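PDB 5TNV: AP endonuclease, family protein 2 from Mycobacterium smegmatis, which binds magnesium in a xylose isomerase-like TIM barrel and possibly acts as an endonuclease. Local coordinates for residues Thr198-Gly201 with Asp205-Ala208. Residues are numbered along the deposited sequence; the frame is centred on the assembly and turned at random.
Sequences TYIG and DAVA
Ile200 packs against Ala206 through the base of its side chain. Its CB lies 4.0 Å from Ala206 CB, and its CG2 branch comes to 3.9 Å from Ala206 CA. The branch can do this because CG2 stands beside the backbone N, anti to the carbonyl carbon. CG1 sits between N and the carbonyl carbon (chi1 59°), and the chain beyond it is extended and leads away from Asp205-Ala208. Phe209, about one turn further along the same helix, also touches Ile200, and Met194 touches Ala206.

A backbone carbonyl also meets the helix: Tyr199 O lies 3.5 Å from Asp205 CB, a van der Waals contact. The Tyr199 ring itself turns away from Asp205-Ala208. It meets Phe142 edge-to-face, and its OH is hydrogen-bonded to Asp165 O.

The polar link runs through one water. This water donates to Thr198 O (2.8 Å) and to Asp205 OD2 (2.6 Å). Asp205 CG lies beside its own backbone N (chi1 -78°), a rotation that lets OD2 meet the water.

The loop is also braced from within. Thr198 OG1 accepts a hydrogen bond from Ile200 N at 3.2 Å with an angle of 152°, forming an ST turn. Thr198 OG1 is in turn hydrogen-bonded to Tyr195 O. A weak backbone bond, Gly201 N to Thr198 O, adds to the turn.

The contact folds the loop after strand 189-193 back onto the first turns of helix 203-213. The side chain of Ile200 is about 6 Å from that of Glu193, a magnesium ligand together with Asp223 and His252, and about 10 Å from the ion itself, outside its first shell. The water spends both its donor bonds on Thr198 O and Asp205 OD2, and so gives a polar tie to two segments whose direct contacts are van der Waals packing.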
ATOM      1  N   THR A 198      -0.986 -15.162  24.931  1.00  5.35           N
ATOM      2  CA  THR A 198      -2.044 -15.206  25.938  1.00  5.56           C
ATOM      3  C   THR A 198      -2.794 -16.517  25.904  1.00  5.66           C
ATOM      4  O   THR A 198      -2.597 -17.357  25.003  1.00  6.31           O
ATOM      5  CB  THR A 198      -3.061 -14.048  25.784  1.00  5.08           C
ATOM      6  OG1 THR A 198      -3.933 -14.282  24.668  1.00  5.15           O
ATOM      7  CG2 THR A 198      -2.367 -12.690  25.698  1.00  5.64           C
ATOM      8  N   TYR A 199      -3.743 -16.672  26.839  1.00  5.85           N
ATOM      9  CA  TYR A 199      -4.604 -17.847  26.853  1.00  6.12           C
ATOM     10  C   TYR A 199      -5.311 -18.085  25.523  1.00  6.14           C
ATOM     11  O   TYR A 199      -5.727 -19.212  25.251  1.00  7.24           O
ATOM     12  CB  TYR A 199      -5.701 -17.761  27.957  1.00  6.51           C
ATOM     13  CG  TYR A 199      -5.112 -17.525  29.345  1.00  6.73           C
ATOM     14  CD1 TYR A 199      -4.184 -18.417  29.912  1.00  7.06           C
ATOM     15  CD2 TYR A 199      -5.470 -16.411  30.088  1.00  6.38           C
ATOM     16  CE1 TYR A 199      -3.654 -18.201  31.164  1.00  7.22           C
ATOM     17  CE2 TYR A 199      -4.920 -16.182  31.318  1.00  6.96           C
ATOM     18  CZ  TYR A 199      -4.031 -17.073  31.873  1.00  6.80           C
ATOM     19  OH  TYR A 199      -3.483 -16.766  33.091  1.00  7.92           O
ATOM     20  N   ILE A 200      -5.518 -17.025  24.750  1.00  5.35           N
ATOM     21  CA  ILE A 200      -6.264 -17.091  23.493  1.00  5.98           C
ATOM     22  C   ILE A 200      -5.384 -16.578  22.336  1.00  5.98           C
ATOM     23  O   ILE A 200      -5.822 -15.866  21.434  1.00  6.88           O
ATOM     24  CB  ILE A 200      -7.638 -16.391  23.614  1.00  5.83           C
ATOM     25  CG1 ILE A 200      -7.510 -14.918  23.999  1.00  5.76           C
ATOM     26  CG2 ILE A 200      -8.517 -17.195  24.588  1.00  6.82           C
ATOM     27  CD1 ILE A 200      -8.838 -14.174  24.069  1.00  6.47           C
ATOM     28  N   GLY A 201      -4.128 -17.045  22.345  1.00  5.78           N
ATOM     29  CA  GLY A 201      -3.081 -16.614  21.430  1.00  6.00           C
ATOM     30  C   GLY A 201      -2.820 -17.482  20.236  1.00  6.98           C
ATOM     31  O   GLY A 201      -1.890 -17.189  19.458  1.00  7.68           O
ATOM     32  N   ASP A 205      -6.167 -22.598  20.846  1.00  7.85           N
ATOM     33  CA  ASP A 205      -6.263 -22.221  22.246  1.00  7.82           C
ATOM     34  C   ASP A 205      -7.501 -21.386  22.468  1.00  7.13           C
ATOM     35  O   ASP A 205      -8.169 -21.500  23.490  1.00  7.51           O
ATOM     36  CB  ASP A 205      -5.025 -21.490  22.732  1.00  8.20           C
ATOM     37  CG  ASP A 205      -3.852 -22.383  23.035  1.00  9.74           C
ATOM     38  OD1 ASP A 205      -3.964 -23.616  23.017  1.00 13.32           O
ATOM     39  OD2 ASP A 205      -2.783 -21.773  23.345  1.00 12.66           O
ATOM     40  N   ALA A 206      -7.823 -20.489  21.518  1.00  7.00           N
ATOM     41  CA  ALA A 206      -9.014 -19.634  21.644  1.00  6.81           C
ATOM     42  C   ALA A 206     -10.260 -20.459  21.618  1.00  6.85           C
ATOM     43  O   ALA A 206     -11.193 -20.191  22.394  1.00  7.55           O
ATOM     44  CB  ALA A 206      -8.974 -18.595  20.537  1.00  6.79           C
ATOM     45  N   VAL A 207     -10.334 -21.437  20.717  1.00  7.27           N
ATOM     46  CA  VAL A 207     -11.509 -22.295  20.692  1.00  8.52           C
ATOM     47  C   VAL A 207     -11.686 -23.084  21.976  1.00  7.98           C
ATOM     48  O   VAL A 207     -12.782 -23.185  22.558  1.00  9.09           O
ATOM     49  CB  VAL A 207     -11.487 -23.243  19.438  1.00  9.49           C
ATOM     50  CG1 VAL A 207     -12.627 -24.261  19.472  1.00 13.48           C
ATOM     51  CG2 VAL A 207     -11.583 -22.452  18.127  1.00 10.21           C
ATOM     52  N   ALA A 208     -10.597 -23.636  22.491  1.00  8.41           N
ATOM     53  CA  ALA A 208     -10.672 -24.420  23.719  1.00  8.58           C
ATOM     54  C   ALA A 208     -11.086 -23.514  24.890  1.00  8.20           C
ATOM     55  O   ALA A 208     -11.842 -23.941  25.782  1.00  8.42           O
ATOM     56  CB  ALA A 208      -9.391 -25.124  24.026  1.00 10.37           C
TER
HETATM   57  O   HOH W   1      -2.095 -19.301  23.107  1.00 11.53           O